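Local coordinates for cellulosomal scaffoldin adaptor protein B (Acetivibrio cellulolyticus, PDB 3BWZ), which forms part of the scaffold of the cellulosome, this piece being a type II cohesin module, a kind of domain that receives dockerin modules, at residues I9-T14 with E20-S25; K29-F34 with D151-G156; F91-V96 with T112-K117. One frame throughout, in Å; residues are numbered along the deposited sequence.

Interaction 1: residues I9-T14 with E20-S25. With EDO (1,2-ethanediol), chain F.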
loop_
_atom_site.group_PDB
_atom_site.type_symbol
_atom_site.label_atom_id
_atom_site.label_comp_id
_atom_site.label_asym_id
_atom_site.label_seq_id
_atom_site.Cartn_x
_atom_site.Cartn_y
_atom_site.Cartn_z
ATOM N N ILE A 9 -2.869 -0.833 6.486
ATOM C CA ILE A 9 -2.394 0.506 6.168
ATOM C C ILE A 9 -2.138 1.233 7.484
ATOM O O ILE A 9 -3.050 1.453 8.247
ATOM C CB ILE A 9 -3.385 1.300 5.314
ATOM C CG1 ILE A 9 -3.808 0.513 4.080
ATOM C CG2 ILE A 9 -2.831 2.672 4.978
ATOM C CD1 ILE A 9 -4.926 1.192 3.250
ATOM N N VAL A 10 -0.878 1.560 7.734
ATOM C CA VAL A 10 -0.400 2.121 8.979
ATOM C C VAL A 10 0.094 3.538 8.736
ATOM O O VAL A 10 0.962 3.729 7.912
ATOM C CB VAL A 10 0.753 1.216 9.591
ATOM C CG1 VAL A 10 1.293 1.798 10.889
ATOM C CG2 VAL A 10 0.231 -0.211 9.807
ATOM N N LEU A 11 -0.417 4.521 9.464
ATOM C CA LEU A 11 0.066 5.900 9.331
ATOM C C LEU A 11 1.061 6.253 10.418
ATOM O O LEU A 11 0.963 5.788 11.554
ATOM C CB LEU A 11 -1.092 6.893 9.416
ATOM C CG LEU A 11 -2.253 6.604 8.479
ATOM C CD1 LEU A 11 -3.296 7.734 8.571
ATOM C CD2 LEU A 11 -1.812 6.363 7.073
ATOM N N ASP A 12 2.010 7.118 10.094
ATOM C CA ASP A 12 2.938 7.611 11.096
ATOM C C ASP A 12 2.367 8.692 12.002
ATOM O O ASP A 12 2.995 9.045 12.994
ATOM C CB ASP A 12 4.251 8.077 10.459
ATOM C CG ASP A 12 4.100 9.313 9.590
ATOM O OD1 ASP A 12 3.030 9.535 9.005
ATOM O OD2 ASP A 12 5.133 10.022 9.459
ATOM N N LYS A 13 1.237 9.264 11.633
ATOM C CA LYS A 13 0.595 10.357 12.322
ATOM C C LYS A 13 -0.916 10.053 12.473
ATOM O O LYS A 13 -1.510 9.433 11.605
ATOM C CB LYS A 13 0.761 11.651 11.510
ATOM C CG LYS A 13 2.170 12.147 11.424
ATOM C CD LYS A 13 2.304 13.319 10.479
ATOM C CE LYS A 13 3.759 13.820 10.412
ATOM N NZ LYS A 13 3.990 14.949 9.510
ATOM N N THR A 14 -1.486 10.456 13.594
ATOM C CA THR A 14 -2.924 10.448 13.812
ATOM C C THR A 14 -3.592 11.742 13.452
ATOM O O THR A 14 -4.791 11.789 13.106
ATOM C CB THR A 14 -3.308 10.026 15.305
ATOM O OG1 THR A 14 -2.765 10.979 16.256
ATOM C CG2 THR A 14 -2.871 8.628 15.629
ATOM N N GLU A 20 1.378 19.208 5.980
ATOM C CA GLU A 20 2.225 18.150 6.470
ATOM C C GLU A 20 2.166 16.921 5.564
ATOM O O GLU A 20 1.206 16.711 4.819
ATOM C CB GLU A 20 1.805 17.738 7.875
ATOM C CG GLU A 20 2.218 18.679 8.958
ATOM C CD GLU A 20 1.993 18.073 10.338
ATOM O OE1 GLU A 20 2.447 16.946 10.609
ATOM O OE2 GLU A 20 1.356 18.719 11.146
ATOM N N ILE A 21 3.191 16.079 5.699
ATOM C CA ILE A 21 3.226 14.792 5.019
ATOM C C ILE A 21 2.822 13.694 6.006
ATOM O O ILE A 21 3.386 13.597 7.106
ATOM C CB ILE A 21 4.631 14.501 4.439
ATOM C CG1 ILE A 21 5.075 15.641 3.519
ATOM C CG2 ILE A 21 4.632 13.157 3.708
ATOM C CD1 ILE A 21 4.112 16.007 2.417
ATOM N N VAL A 22 1.882 12.869 5.589
ATOM C CA VAL A 22 1.472 11.692 6.324
ATOM C C VAL A 22 1.969 10.485 5.543
ATOM O O VAL A 22 1.700 10.352 4.335
ATOM C CB VAL A 22 -0.076 11.643 6.437
ATOM C CG1 VAL A 22 -0.535 10.316 7.066
ATOM C CG2 VAL A 22 -0.615 12.841 7.201
ATOM N N THR A 23 2.721 9.606 6.201
ATOM C CA THR A 23 3.302 8.453 5.539
ATOM C C THR A 23 2.466 7.235 5.843
ATOM O O THR A 23 2.347 6.831 7.010
ATOM C CB THR A 23 4.759 8.270 5.979
ATOM O OG1 THR A 23 5.513 9.445 5.647
ATOM C CG2 THR A 23 5.402 7.079 5.289
ATOM N N ALA A 24 1.911 6.640 4.796
ATOM C CA ALA A 24 1.130 5.418 4.902
ATOM C C ALA A 24 2.033 4.239 4.523
ATOM O O ALA A 24 2.434 4.073 3.373
ATOM C CB ALA A 24 -0.087 5.486 3.981
ATOM N N SER A 25 2.330 3.408 5.507
ATOM C CA SER A 25 3.102 2.199 5.304
ATOM C C SER A 25 2.164 1.022 5.153
ATOM O O SER A 25 1.255 0.822 5.954
ATOM C CB SER A 25 4.024 1.960 6.503
ATOM O OG SER A 25 4.980 2.989 6.601
HETATM C C1 EDO F . -0.601 9.483 18.654
HETATM O O1 EDO F . -0.417 10.344 17.529
HETATM C C2 EDO F . 0.335 9.847 19.793
HETATM O O2 EDO F . 1.701 9.551 19.546
HETATM O O HOH W 1 5.282 11.583 7.344
#

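Interaction 2: residues K29-F34 with D151-G156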
loop_
_atom_site.group_PDB
_atom_site.type_symbol
_atom_site.label_atom_id
_atom_site.label_comp_id
_atom_site.label_asym_id
_atom_site.label_seq_id
_atom_site.Cartn_x
_atom_site.Cartn_y
_atom_site.Cartn_z
ATOM N N LYS A 29 2.002 -8.997 7.864
ATOM C CA LYS A 29 2.444 -9.825 8.959
ATOM C C LYS A 29 2.093 -11.279 8.682
ATOM O O LYS A 29 0.935 -11.610 8.427
ATOM C CB LYS A 29 1.756 -9.407 10.253
ATOM C CG LYS A 29 2.223 -10.099 11.481
ATOM C CD LYS A 29 1.607 -9.498 12.726
ATOM C CE LYS A 29 0.358 -10.221 13.224
ATOM N NZ LYS A 29 -0.790 -10.123 12.273
ATOM N N ASN A 30 3.098 -12.144 8.788
ATOM C CA ASN A 30 2.899 -13.586 8.738
ATOM C C ASN A 30 2.172 -14.046 7.501
ATOM O O ASN A 30 1.295 -14.893 7.576
ATOM C CB ASN A 30 2.189 -14.078 10.003
ATOM C CG ASN A 30 2.954 -13.749 11.248
ATOM O OD1 ASN A 30 4.181 -13.860 11.279
ATOM N ND2 ASN A 30 2.251 -13.293 12.269
ATOM N N ILE A 31 2.569 -13.528 6.344
ATOM C CA ILE A 31 2.012 -13.989 5.076
ATOM C C ILE A 31 2.961 -15.048 4.519
ATOM O O ILE A 31 4.063 -14.739 4.051
ATOM C CB ILE A 31 1.799 -12.855 4.069
ATOM C CG1 ILE A 31 0.922 -11.733 4.665
ATOM C CG2 ILE A 31 1.215 -13.434 2.783
ATOM C CD1 ILE A 31 -0.489 -12.159 5.028
ATOM N N THR A 32 2.543 -16.304 4.612
ATOM C CA THR A 32 3.438 -17.416 4.332
ATOM C C THR A 32 3.955 -17.379 2.894
ATOM O O THR A 32 3.176 -17.291 1.948
ATOM C CB THR A 32 2.725 -18.739 4.589
ATOM O OG1 THR A 32 2.293 -18.764 5.952
ATOM C CG2 THR A 32 3.656 -19.916 4.304
ATOM N N ASN A 33 5.276 -17.408 2.739
ATOM C CA ASN A 33 5.914 -17.489 1.428
ATOM C C ASN A 33 5.519 -16.361 0.482
ATOM O O ASN A 33 5.520 -16.525 -0.721
ATOM C CB ASN A 33 5.677 -18.873 0.789
ATOM C CG ASN A 33 6.244 -20.010 1.609
ATOM O OD1 ASN A 33 5.782 -21.177 1.502
ATOM N ND2 ASN A 33 7.239 -19.718 2.388
ATOM N N PHE A 34 5.267 -15.188 1.052
ATOM C CA PHE A 34 4.900 -14.011 0.293
ATOM C C PHE A 34 5.932 -13.659 -0.773
ATOM O O PHE A 34 7.114 -13.603 -0.479
ATOM C CB PHE A 34 4.773 -12.837 1.264
ATOM C CG PHE A 34 4.448 -11.518 0.596
ATOM C CD1 PHE A 34 5.413 -10.544 0.420
ATOM C CD2 PHE A 34 3.173 -11.252 0.158
ATOM C CE1 PHE A 34 5.088 -9.341 -0.153
ATOM C CE2 PHE A 34 2.854 -10.061 -0.394
ATOM C CZ PHE A 34 3.820 -9.103 -0.569
ATOM N N ASP A 151 1.236 -18.295 -7.026
ATOM C CA ASP A 151 -0.186 -18.466 -6.796
ATOM C C ASP A 151 -0.706 -17.391 -5.872
ATOM O O ASP A 151 -0.023 -16.920 -4.990
ATOM C CB ASP A 151 -0.471 -19.829 -6.189
ATOM C CG ASP A 151 -0.068 -20.969 -7.101
ATOM O OD1 ASP A 151 -0.291 -20.850 -8.324
ATOM O OD2 ASP A 151 0.504 -21.956 -6.598
ATOM N N ARG A 152 -1.969 -17.048 -6.038
ATOM C CA ARG A 152 -2.640 -16.153 -5.113
ATOM C C ARG A 152 -2.832 -16.835 -3.779
ATOM O O ARG A 152 -3.138 -18.036 -3.696
ATOM C CB ARG A 152 -3.994 -15.698 -5.643
ATOM C CG ARG A 152 -3.869 -14.742 -6.787
ATOM C CD ARG A 152 -5.213 -14.203 -7.270
ATOM N NE ARG A 152 -6.010 -15.314 -7.716
ATOM C CZ ARG A 152 -6.921 -15.981 -7.024
ATOM N NH1 ARG A 152 -7.355 -15.625 -5.812
ATOM N NH2 ARG A 152 -7.452 -17.030 -7.612
ATOM N N ILE A 153 -2.656 -16.058 -2.725
ATOM C CA ILE A 153 -2.976 -16.472 -1.373
ATOM C C ILE A 153 -4.415 -16.052 -1.161
ATOM O O ILE A 153 -4.710 -14.873 -0.988
ATOM C CB ILE A 153 -2.016 -15.811 -0.392
ATOM C CG1 ILE A 153 -0.581 -16.268 -0.689
ATOM C CG2 ILE A 153 -2.414 -16.115 1.060
ATOM C CD1 ILE A 153 0.497 -15.505 0.057
ATOM N N GLN A 154 -5.307 -17.033 -1.282
ATOM C CA GLN A 154 -6.752 -16.819 -1.471
ATOM C C GLN A 154 -7.520 -16.714 -0.175
ATOM O O GLN A 154 -8.711 -16.416 -0.199
ATOM C CB GLN A 154 -7.334 -17.992 -2.335
ATOM C CG GLN A 154 -8.736 -18.637 -2.027
ATOM C CD GLN A 154 -8.680 -19.823 -1.082
ATOM O OE1 GLN A 154 -9.664 -20.550 -0.941
ATOM N NE2 GLN A 154 -7.526 -20.038 -0.445
ATOM N N SER A 155 -6.860 -16.946 0.955
ATOM C CA SER A 155 -7.557 -17.042 2.226
ATOM C C SER A 155 -6.627 -16.877 3.390
ATOM O O SER A 155 -5.408 -16.955 3.250
ATOM C CB SER A 155 -8.189 -18.411 2.371
ATOM O OG SER A 155 -7.183 -19.365 2.701
ATOM N N GLY A 156 -7.215 -16.613 4.547
ATOM C CA GLY A 156 -6.484 -16.687 5.785
ATOM C C GLY A 156 -5.777 -15.439 6.279
ATOM O O GLY A 156 -4.884 -15.572 7.123
#

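Interaction 3: residues F91-V96 with T112-K117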
loop_
_atom_site.group_PDB
_atom_site.type_symbol
_atom_site.label_atom_id
_atom_site.label_comp_id
_atom_site.label_asym_id
_atom_site.label_seq_id
_atom_site.Cartn_x
_atom_site.Cartn_y
_atom_site.Cartn_z
ATOM N N PHE A 91 -1.612 -0.625 -8.038
ATOM C CA PHE A 91 -0.241 -0.957 -8.332
ATOM C C PHE A 91 0.059 -2.395 -7.999
ATOM O O PHE A 91 -0.610 -3.022 -7.185
ATOM C CB PHE A 91 0.735 -0.010 -7.607
ATOM C CG PHE A 91 0.571 0.008 -6.109
ATOM C CD1 PHE A 91 1.306 -0.830 -5.289
ATOM C CD2 PHE A 91 -0.339 0.889 -5.509
ATOM C CE1 PHE A 91 1.118 -0.805 -3.911
ATOM C CE2 PHE A 91 -0.504 0.929 -4.139
ATOM C CZ PHE A 91 0.245 0.082 -3.358
ATOM N N SER A 92 1.101 -2.900 -8.662
ATOM C CA SER A 92 1.566 -4.259 -8.480
ATOM C C SER A 92 3.063 -4.236 -8.261
ATOM O O SER A 92 3.772 -3.494 -8.947
ATOM C CB SER A 92 1.238 -5.122 -9.704
ATOM O OG SER A 92 1.567 -6.489 -9.458
ATOM N N LYS A 93 3.535 -5.068 -7.335
ATOM C CA LYS A 93 4.937 -5.164 -6.994
ATOM C C LYS A 93 5.196 -6.602 -6.633
ATOM O O LYS A 93 4.634 -7.095 -5.657
ATOM C CB LYS A 93 5.181 -4.233 -5.780
ATOM C CG LYS A 93 6.570 -4.015 -5.351
ATOM C CD LYS A 93 6.637 -2.941 -4.265
ATOM C CE LYS A 93 8.038 -2.693 -3.892
ATOM N NZ LYS A 93 8.094 -1.602 -2.921
ATOM N N ALA A 94 6.035 -7.284 -7.405
ATOM C CA ALA A 94 6.195 -8.717 -7.227
ATOM C C ALA A 94 7.512 -9.214 -7.776
ATOM O O ALA A 94 7.979 -8.776 -8.821
ATOM C CB ALA A 94 5.020 -9.473 -7.863
ATOM N N TYR A 95 8.096 -10.162 -7.076
ATOM C CA TYR A 95 9.258 -10.855 -7.601
ATOM C C TYR A 95 8.891 -11.752 -8.781
ATOM O O TYR A 95 7.864 -12.411 -8.767
ATOM C CB TYR A 95 9.908 -11.696 -6.523
ATOM C CG TYR A 95 10.551 -10.937 -5.370
ATOM C CD1 TYR A 95 10.562 -11.485 -4.095
ATOM C CD2 TYR A 95 11.224 -9.725 -5.550
ATOM C CE1 TYR A 95 11.218 -10.858 -3.047
ATOM C CE2 TYR A 95 11.862 -9.109 -4.506
ATOM C CZ TYR A 95 11.856 -9.673 -3.267
ATOM O OH TYR A 95 12.513 -9.011 -2.253
ATOM N N VAL A 96 9.759 -11.794 -9.798
ATOM C CA VAL A 96 9.572 -12.637 -10.961
ATOM C C VAL A 96 10.459 -13.878 -10.912
ATOM O O VAL A 96 10.052 -14.942 -11.360
ATOM C CB VAL A 96 9.809 -11.828 -12.265
ATOM C CG1 VAL A 96 9.747 -12.714 -13.511
ATOM C CG2 VAL A 96 8.801 -10.686 -12.348
ATOM N N THR A 112 7.185 -4.077 5.421
ATOM C CA THR A 112 6.479 -3.008 4.725
ATOM C C THR A 112 6.685 -3.206 3.236
ATOM O O THR A 112 7.823 -3.156 2.759
ATOM C CB THR A 112 7.012 -1.624 5.182
ATOM O OG1 THR A 112 6.833 -1.506 6.602
ATOM C CG2 THR A 112 6.340 -0.478 4.448
ATOM N N VAL A 113 5.609 -3.452 2.512
ATOM C CA VAL A 113 5.725 -3.725 1.101
ATOM C C VAL A 113 5.935 -2.468 0.275
ATOM O O VAL A 113 6.516 -2.552 -0.797
ATOM C CB VAL A 113 4.536 -4.552 0.569
ATOM C CG1 VAL A 113 4.453 -5.891 1.249
ATOM C CG2 VAL A 113 3.246 -3.859 0.652
ATOM N N ALA A 114 5.414 -1.340 0.742
ATOM C CA ALA A 114 5.426 -0.099 -0.007
ATOM C C ALA A 114 5.009 0.999 0.940
ATOM O O ALA A 114 4.362 0.743 1.964
ATOM C CB ALA A 114 4.434 -0.193 -1.196
ATOM N N VAL A 115 5.345 2.230 0.557
ATOM C CA VAL A 115 4.981 3.409 1.304
ATOM C C VAL A 115 4.349 4.415 0.347
ATOM O O VAL A 115 4.856 4.650 -0.754
ATOM C CB VAL A 115 6.249 4.002 1.938
ATOM C CG1 VAL A 115 6.014 5.312 2.583
ATOM C CG2 VAL A 115 6.832 3.035 2.938
ATOM N N VAL A 116 3.232 4.997 0.781
ATOM C CA VAL A 116 2.615 6.102 0.049
ATOM C C VAL A 116 2.564 7.285 0.991
ATOM O O VAL A 116 1.932 7.230 2.039
ATOM C CB VAL A 116 1.196 5.771 -0.490
ATOM C CG1 VAL A 116 0.652 6.992 -1.259
ATOM C CG2 VAL A 116 1.244 4.545 -1.366
ATOM N N LYS A 117 3.224 8.370 0.594
ATOM C CA LYS A 117 3.193 9.611 1.329
ATOM C C LYS A 117 2.101 10.507 0.761
ATOM O O LYS A 117 1.929 10.606 -0.442
ATOM C CB LYS A 117 4.553 10.279 1.263
ATOM C CG LYS A 117 5.584 9.512 2.071
ATOM C CD LYS A 117 6.991 10.013 1.829
ATOM C CE LYS A 117 7.973 9.350 2.737
ATOM N NZ LYS A 117 7.894 9.867 4.126
#

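Interaction 1: residues I9-T14 with E20-S25
Val10 and Ser25 face each other as a hydrogen-bonded pair of the antiparallel hairpin formed by strands 6-11 and 21-29: Val10 N gives to Ser25 O at 2.9 Å, and Ser25 N returns a bond to Val10 O. Leu11 and Ala24 make the next, non-hydrogen-bonded pair. On their face of the sheet Leu11 CD2 rests against Ala24 CB at 3.6 Å and CD1 reaches CG1 of Val22; the small alanine leaves room for the branched leucine tip, and Ala163 and Ile128 continue the apolar surface beyond it.

Past the end of the first strand Asp12 takes over the pairing. Its CG is tucked between the backbone N and the carbonyl carbon (chi1 67°), which brings OD1 back to accept Thr23 N at 2.8 Å, from above the carboxylate plane, while Asp12 N binds Thr23 O. A water receives a hydrogen bond from Thr23 OG1 and donates to Asp12 OD2 and Ile21 O; Thr23 OG1 also meets Lys117 NZ. Lys13, extended beyond CG, stretches across to Glu20. NZ uses the anti lone pair of Glu20 OE1, at 2.8 Å, and also bonds Ile21 O at 2.8 Å. Asp12 and Lys13 thus continue the hairpin's bonding through their side chains where the strands part, and the double hold on Lys13 NZ probably limits fraying at this end.

Interaction 2: residues K29-F34 with D151-G156
Ile31 to Phe34 form a type II beta turn, closed by a backbone bond from Phe34 N to Ile31 O, and the irregular loop 151-156 lies beside it. The turn links strands 21-29 and 34-42 of the beta-sandwich characteristic of cohesin modules, whereas the partner loop leads from strand 143-147 to strand 158-165. Asn33 occupies the third position of the turn with positive phi (57°), a conformation that asparagine tolerates better than most residues.

Between the loops the contact is made by two isoleucines and one carbonyl, without a hydrogen bond. Ile153 directs its side chain at the turn, and its extended outer torsion (chi2 170°) carries CD1 outward to the tip of the shorter CG2 branch of Ile31. The two side chains meet at an oblique angle. Ile31 is buried and also packs on Leu145, while Ile153 touches Asp147, so both are tied to strand 143-147; a backbone bond between Ile153 and Leu145 strengthens that link. Isoleucine suits both places: the longer CG1-CD1 arm of Ile153 reaches over, and the CG2 methyl of Ile31 receives it, between loops that share no backbone bonds. The methyl contact is tight, with Ile31 CG2 3.5 Å from Ile153 CD1, and the same CD1 lies 3.7 Å from Thr32 O.

Interaction 3: residues F91-V96 with T112-K117
Val113 meets the strand 91-94 through its backbone: its carbonyl oxygen receives Lys93 NZ at 2.8 Å. The donor lies in the carbonyl plane, with a C=O...N angle of 155°. Lys93 gets there by starting with CG anti to the backbone N (chi1 -172°) and staying extended through every later torsion, so that the whole length of the side chain spans the space between the strands. CD and CE of Lys93 both lie 3.5 Å from Val113 O, so the aliphatic end passes alongside the oxygen before NZ turns in on it. Lysine suits this buried position because its long aliphatic chain can cross the apolar interior, and the carbonyl oxygen of Val113 gives its ammonium group an acceptor. The isopropyl group of Val113 itself packs elsewhere, on Phe34, Ile26 and Ile69.

Ala114 follows, its CB directed toward the first segment. The segments are not hydrogen-bonded neighbours: their strand axes pass 9.0 Å apart at 146°, as layers facing each other across the interior of the cohesin beta-sandwich. Strand 88-94 pairs with 34-42 and 77-83, while strand 111-120 pairs with 21-29. The ring of Phe91 lies between the two layers and also touches Ile26, Leu39, Met41 and Ala80. The methyl group of Ala114, its CB, lies 4.3 Å from Phe91 CE1, approaching the ring obliquely, and 4.3 Å from Lys93 NZ. A side chain this small fits the place where the phenyl ring and the lysine end come together.

In the fold
From the N terminus, interaction 1 closes first, a short loop of five residues between strands 6-11 and 21-29. Strand 21-29 then runs to the turn at 29-34, where interaction 2 opens; it closes only at 151-156, after most of the module has been laid down. Interaction 3, between 91-96 and 112-117, is nested inside that long loop and itself encloses helix 98-104. Interactions 1 and 2 lie on opposite sides of the chain's centre. Strand 111-120 joins interactions 1 and 3, since it lies beside strand 21-29 in the sheet and Ala24 N probably bonds Val116 O. Interactions 2 and 3 touch where Phe34 packs on Val113.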